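Local coordinates for lipoprotein (Burkholderia cenocepacia, PDB 4QHQ) that probably serves as the substrate-binding component of an ABC transporter, holding methionine in the cleft between its two lobes, at residues A[111-116]-A[170-175]; A[201-206]-A[211-216]. All blocks are in the same frame, centred on the assembly; numbering follows the deposited sequence.

Interaction 1: residues A[111-116]-A[170-175]. With MET (methionine), chain B.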
loop_
_atom_site.group_PDB
_atom_site.type_symbol
_atom_site.label_atom_id
_atom_site.label_comp_id
_atom_site.label_asym_id
_atom_site.label_seq_id
_atom_site.Cartn_x
_atom_site.Cartn_y
_atom_site.Cartn_z
ATOM N N GLU A 111 -2.387 8.459 -4.514
ATOM C CA GLU A 111 -3.366 9.231 -5.259
ATOM C C GLU A 111 -3.094 9.018 -6.746
ATOM O O GLU A 111 -4.003 8.733 -7.523
ATOM C CB GLU A 111 -3.310 10.726 -4.929
ATOM C CG GLU A 111 -4.212 11.509 -5.862
ATOM C CD GLU A 111 -4.675 12.846 -5.336
ATOM O OE1 GLU A 111 -4.256 13.298 -4.257
ATOM O OE2 GLU A 111 -5.506 13.463 -6.033
ATOM N N ASN A 112 -1.831 9.145 -7.133
ATOM C CA ASN A 112 -1.426 8.911 -8.507
ATOM C C ASN A 112 -1.832 7.516 -8.966
ATOM O O ASN A 112 -2.415 7.342 -10.045
ATOM C CB ASN A 112 0.078 9.107 -8.653
ATOM C CG ASN A 112 0.548 8.934 -10.075
ATOM O OD1 ASN A 112 0.214 9.734 -10.943
ATOM N ND2 ASN A 112 1.338 7.894 -10.319
ATOM N N ARG A 113 -1.558 6.536 -8.122
ATOM C CA ARG A 113 -1.903 5.155 -8.388
ATOM C C ARG A 113 -3.403 4.974 -8.623
ATOM O O ARG A 113 -3.829 4.295 -9.572
ATOM C CB ARG A 113 -1.474 4.321 -7.191
ATOM C CG ARG A 113 -1.798 2.845 -7.290
ATOM C CD ARG A 113 -1.370 2.186 -6.002
ATOM N NE ARG A 113 -1.412 0.735 -6.088
ATOM C CZ ARG A 113 -1.124 -0.070 -5.077
ATOM N NH1 ARG A 113 -0.806 0.454 -3.893
ATOM N NH2 ARG A 113 -1.158 -1.385 -5.240
ATOM N N ALA A 114 -4.207 5.564 -7.745
ATOM C CA ALA A 114 -5.668 5.488 -7.867
ATOM C C ALA A 114 -6.176 6.125 -9.154
ATOM O O ALA A 114 -7.056 5.579 -9.807
ATOM C CB ALA A 114 -6.324 6.146 -6.669
ATOM N N LEU A 115 -5.630 7.286 -9.503
ATOM C CA LEU A 115 -6.081 7.997 -10.690
ATOM C C LEU A 115 -5.685 7.235 -11.952
ATOM O O LEU A 115 -6.424 7.232 -12.941
ATOM C CB LEU A 115 -5.523 9.421 -10.702
ATOM C CG LEU A 115 -6.107 10.314 -9.606
ATOM C CD1 LEU A 115 -5.519 11.709 -9.674
ATOM C CD2 LEU A 115 -7.623 10.370 -9.727
ATOM N N LEU A 116 -4.527 6.579 -11.911
ATOM C CA LEU A 116 -4.101 5.746 -13.033
ATOM C C LEU A 116 -5.040 4.556 -13.216
ATOM O O LEU A 116 -5.385 4.205 -14.348
ATOM C CB LEU A 116 -2.669 5.251 -12.843
ATOM C CG LEU A 116 -1.565 6.295 -12.971
ATOM C CD1 LEU A 116 -0.213 5.676 -12.650
ATOM C CD2 LEU A 116 -1.562 6.885 -14.363
ATOM N N VAL A 170 -11.373 4.181 -4.248
ATOM C CA VAL A 170 -10.186 3.371 -4.505
ATOM C C VAL A 170 -9.455 3.247 -3.170
ATOM O O VAL A 170 -9.074 4.262 -2.571
ATOM C CB VAL A 170 -9.274 4.015 -5.553
ATOM C CG1 VAL A 170 -8.046 3.123 -5.786
ATOM C CG2 VAL A 170 -10.033 4.251 -6.854
ATOM N N ILE A 171 -9.295 2.017 -2.686
ATOM C CA ILE A 171 -8.827 1.786 -1.315
ATOM C C ILE A 171 -7.670 0.806 -1.284
ATOM O O ILE A 171 -7.759 -0.284 -1.852
ATOM C CB ILE A 171 -9.956 1.228 -0.414
ATOM C CG1 ILE A 171 -11.207 2.111 -0.492
ATOM C CG2 ILE A 171 -9.500 1.094 1.044
ATOM C CD1 ILE A 171 -12.341 1.630 0.408
ATOM N N ASN A 172 -6.574 1.223 -0.654
ATOM C CA ASN A 172 -5.421 0.340 -0.442
ATOM C C ASN A 172 -5.820 -0.960 0.229
ATOM O O ASN A 172 -6.617 -0.985 1.157
ATOM C CB ASN A 172 -4.337 1.030 0.386
ATOM C CG ASN A 172 -3.684 2.183 -0.342
ATOM O OD1 ASN A 172 -2.666 2.013 -1.043
ATOM N ND2 ASN A 172 -4.247 3.361 -0.176
ATOM N N THR A 173 -5.241 -2.049 -0.248
ATOM C CA THR A 173 -5.646 -3.369 0.200
ATOM C C THR A 173 -5.497 -3.590 1.716
ATOM O O THR A 173 -6.355 -4.216 2.321
ATOM C CB THR A 173 -4.955 -4.446 -0.644
ATOM O OG1 THR A 173 -5.542 -4.436 -1.954
ATOM C CG2 THR A 173 -5.097 -5.816 -0.025
ATOM N N ASN A 174 -4.448 -3.049 2.341
ATOM C CA ASN A 174 -4.298 -3.242 3.793
ATOM C C ASN A 174 -5.499 -2.678 4.557
ATOM O O ASN A 174 -6.005 -3.306 5.481
ATOM C CB ASN A 174 -2.973 -2.671 4.316
ATOM C CG ASN A 174 -2.872 -1.179 4.155
ATOM O OD1 ASN A 174 -2.668 -0.673 3.049
ATOM N ND2 ASN A 174 -3.037 -0.456 5.254
ATOM N N TYR A 175 -5.964 -1.505 4.137
ATOM C CA TYR A 175 -7.117 -0.885 4.773
ATOM C C TYR A 175 -8.428 -1.584 4.393
ATOM O O TYR A 175 -9.323 -1.717 5.228
ATOM C CB TYR A 175 -7.193 0.602 4.425
ATOM C CG TYR A 175 -6.046 1.410 5.009
ATOM C CD1 TYR A 175 -5.736 1.339 6.367
ATOM C CD2 TYR A 175 -5.297 2.255 4.208
ATOM C CE1 TYR A 175 -4.698 2.084 6.893
ATOM C CE2 TYR A 175 -4.249 2.994 4.725
ATOM C CZ TYR A 175 -3.969 2.910 6.065
ATOM O OH TYR A 175 -2.936 3.647 6.616
HETATM N N MET B . 0.280 -1.953 1.551
HETATM C CA MET B . -0.039 -0.743 0.791
HETATM C C MET B . -0.309 -1.072 -0.660
HETATM O O MET B . 0.396 -1.901 -1.224
HETATM C CB MET B . 1.121 0.253 0.910
HETATM C CG MET B . 0.877 1.591 0.186
HETATM S SD MET B . 2.296 2.702 0.306
HETATM C CE MET B . 2.298 3.094 2.057
HETATM O OXT MET B . -1.246 -0.536 -1.278
#
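Ala114 and Val170, with equal shares of the surface buried here, join a helix to a strand through a methyl contact. Val170 CG1 comes within 3.6 Å of Ala114 CB, while CG2 of the same valine stays 4.2 Å from that methyl. The first torsion of Val170 accounts for the difference: with CG1 anti to the backbone N (chi1 -180°), this branch is the one presented to the helix. The backbones draw close, Ala114 CA and Val170 CA lying 6.0 Å apart, as the small alanine allows. Val104 of strand 101-105 touches both residues, so the pair is part of the packing between helix 108-120 and its sheet.

One residue earlier, Arg113 reaches into the ligand pocket. All its torsions are near 180°, and the straight chain delivers the guanidinium to the bound methionine. Arg113 NH1 donates to methionine OXT at 2.8 Å, a bent bond (139° at the hydrogen), and the carboxylate carbon lies at the guanidinium edge, in its plane. Glu191 forms a salt bridge with NH2, which should help fix the rotation of the group. On the other segment, Asn172 follows the strand's end, with Asn172 CB 3.8 Å from methionine OXT. Asn174, the second residue of helix 173-178, places OD1 3.5 Å from methionine CA; that oxygen is hydrogen-bonded to Tyr38.

An arginine bonded through one N-H to the alpha-carboxylate, beside asparagines at a strand-to-helix junction, makes up part of the end of the pocket that holds the methionine backbone in this type II periplasmic-binding-protein fold.

Interaction 2: residues A[201-206]-A[211-216]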
loop_
_atom_site.group_PDB
_atom_site.type_symbol
_atom_site.label_atom_id
_atom_site.label_comp_id
_atom_site.label_asym_id
_atom_site.label_seq_id
_atom_site.Cartn_x
_atom_site.Cartn_y
_atom_site.Cartn_z
ATOM N N ILE A 201 10.650 -4.061 2.715
ATOM C CA ILE A 201 11.222 -3.765 4.023
ATOM C C ILE A 201 12.244 -2.646 3.858
ATOM O O ILE A 201 13.121 -2.732 3.006
ATOM C CB ILE A 201 11.904 -4.997 4.642
ATOM C CG1 ILE A 201 10.855 -6.075 4.923
ATOM C CG2 ILE A 201 12.653 -4.616 5.931
ATOM C CD1 ILE A 201 11.448 -7.419 5.303
ATOM N N ALA A 202 12.104 -1.585 4.652
ATOM C CA ALA A 202 13.015 -0.445 4.584
ATOM C C ALA A 202 13.895 -0.392 5.821
ATOM O O ALA A 202 13.451 -0.714 6.928
ATOM C CB ALA A 202 12.243 0.860 4.447
ATOM N N VAL A 203 15.141 0.027 5.620
ATOM C CA VAL A 203 16.081 0.247 6.715
ATOM C C VAL A 203 16.856 1.533 6.468
ATOM O O VAL A 203 16.841 2.080 5.364
ATOM C CB VAL A 203 17.092 -0.913 6.855
ATOM C CG1 VAL A 203 16.371 -2.215 7.160
ATOM C CG2 VAL A 203 17.970 -1.034 5.607
ATOM N N ARG A 204 17.524 2.037 7.496
ATOM C CA ARG A 204 18.395 3.187 7.287
ATOM C C ARG A 204 19.535 2.791 6.355
ATOM O O ARG A 204 20.062 1.682 6.455
ATOM C CB ARG A 204 18.950 3.710 8.612
ATOM C CG ARG A 204 17.895 4.395 9.462
ATOM C CD ARG A 204 18.492 4.935 10.765
ATOM N NE ARG A 204 19.057 3.865 11.590
ATOM C CZ ARG A 204 18.338 3.127 12.430
ATOM N NH1 ARG A 204 17.044 3.361 12.569
ATOM N NH2 ARG A 204 18.905 2.159 13.132
ATOM N N ALA A 205 19.906 3.707 5.461
ATOM C CA ALA A 205 20.988 3.487 4.509
ATOM C C ALA A 205 22.260 3.001 5.200
ATOM O O ALA A 205 22.920 2.082 4.720
ATOM C CB ALA A 205 21.284 4.763 3.743
ATOM N N LYS A 206 22.590 3.618 6.332
ATOM C CA LYS A 206 23.804 3.275 7.064
ATOM C C LYS A 206 23.773 1.854 7.625
ATOM O O LYS A 206 24.825 1.302 7.951
ATOM C CB LYS A 206 24.045 4.281 8.188
ATOM N N PRO A 211 24.606 -7.441 9.215
ATOM C CA PRO A 211 24.191 -8.843 9.077
ATOM C C PRO A 211 22.733 -9.131 9.444
ATOM O O PRO A 211 22.131 -10.012 8.831
ATOM C CB PRO A 211 25.137 -9.576 10.028
ATOM C CG PRO A 211 26.383 -8.742 10.007
ATOM C CD PRO A 211 25.918 -7.312 9.873
ATOM N N TRP A 212 22.165 -8.411 10.407
ATOM C CA TRP A 212 20.787 -8.687 10.809
ATOM C C TRP A 212 19.803 -8.388 9.686
ATOM O O TRP A 212 18.716 -8.972 9.634
ATOM C CB TRP A 212 20.386 -7.938 12.085
ATOM C CG TRP A 212 20.398 -6.443 11.979
ATOM C CD1 TRP A 212 21.403 -5.604 12.359
ATOM C CD2 TRP A 212 19.337 -5.604 11.492
ATOM N NE1 TRP A 212 21.045 -4.297 12.125
ATOM C CE2 TRP A 212 19.782 -4.271 11.599
ATOM C CE3 TRP A 212 18.063 -5.854 10.977
ATOM C CZ2 TRP A 212 18.994 -3.191 11.203
ATOM C CZ3 TRP A 212 17.286 -4.780 10.591
ATOM C CH2 TRP A 212 17.753 -3.468 10.702
ATOM N N VAL A 213 20.182 -7.492 8.779
ATOM C CA VAL A 213 19.266 -7.097 7.717
ATOM C C VAL A 213 18.967 -8.268 6.786
ATOM O O VAL A 213 17.808 -8.584 6.537
ATOM C CB VAL A 213 19.794 -5.890 6.919
ATOM C CG1 VAL A 213 18.887 -5.611 5.729
ATOM C CG2 VAL A 213 19.862 -4.667 7.816
ATOM N N LYS A 214 19.997 -8.915 6.262
ATOM C CA LYS A 214 19.787 -10.068 5.397
ATOM C C LYS A 214 19.036 -11.165 6.145
ATOM O O LYS A 214 18.188 -11.845 5.572
ATOM C CB LYS A 214 21.123 -10.609 4.886
ATOM N N LYS A 215 19.336 -11.324 7.432
ATOM C CA LYS A 215 18.664 -12.337 8.237
ATOM C C LYS A 215 17.168 -12.018 8.392
ATOM O O LYS A 215 16.324 -12.913 8.272
ATOM C CB LYS A 215 19.357 -12.507 9.591
ATOM C CG LYS A 215 20.801 -12.979 9.454
ATOM C CD LYS A 215 21.511 -13.056 10.788
ATOM C CE LYS A 215 20.941 -14.163 11.646
ATOM N NZ LYS A 215 21.099 -15.509 11.029
ATOM N N LEU A 216 16.847 -10.749 8.644
ATOM C CA LEU A 216 15.457 -10.326 8.760
ATOM C C LEU A 216 14.699 -10.556 7.458
ATOM O O LEU A 216 13.576 -11.063 7.471
ATOM C CB LEU A 216 15.387 -8.849 9.152
ATOM C CG LEU A 216 13.995 -8.306 9.497
ATOM C CD1 LEU A 216 13.396 -9.033 10.700
ATOM C CD2 LEU A 216 14.030 -6.801 9.724
#
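The indole of Trp212 meets Val203 obliquely, with CH2, on the six-membered ring, 4.0 Å from Val203 CG1. One ring face carries Val213 CG2, 3.5 Å above the plane and displaced toward the rim. At the edge, in the plane, lies Leu216 CD2, 3.9 Å from Trp212 CZ3. The torsion chi1 of 63° sets Trp212 CG between the backbone N and the carbonyl carbon, swinging the indole out toward the strand and leaning it toward the following turn of its helix, where Val213 and Leu216 pack on it.

Val203 CG1 also approaches Val213 CG2, at 4.3 Å, so one strand methyl touches both the indole and the valine that lies on it. Further along, Ile201 and Leu216 bury surface against the opposite segment at longer range, with Ile201 CG2 and Leu216 CD2 4.6 Å apart. Trp15 of helix 10-26 touches both.

The CA atoms of Val203 and Val213 are 8.1 Å apart, and no hydrogen bond crosses between the segments. Strand 199-204 instead makes its backbone bonds with neighbouring strands, while Arg204 pairs with Asp207. Cohesion between strand and helix therefore rests on dispersion and the burial of apolar groups, without directional polar bonds.

In the fold
The two contacts belong to different lobes: interaction 1 packs a helix on the five-stranded mixed sheet, interaction 2 a helix on the six-stranded one. Their centres are 27 Å apart and their nearest atoms about 14 Å, so neither touches the other. Interaction 1 is centred about 8 Å from the centre of the chain and supplies Arg113, Asn172 and Asn174 to the methionine pocket; interaction 2, centred about 20 Å out, makes no contact with the ligand. Interaction 2 is tied to the pocket through its strand: 199-204 begins with Asn199, whose OD1 is hydrogen-bonded to the methionine. The ligand is thus held by residues from both lobes.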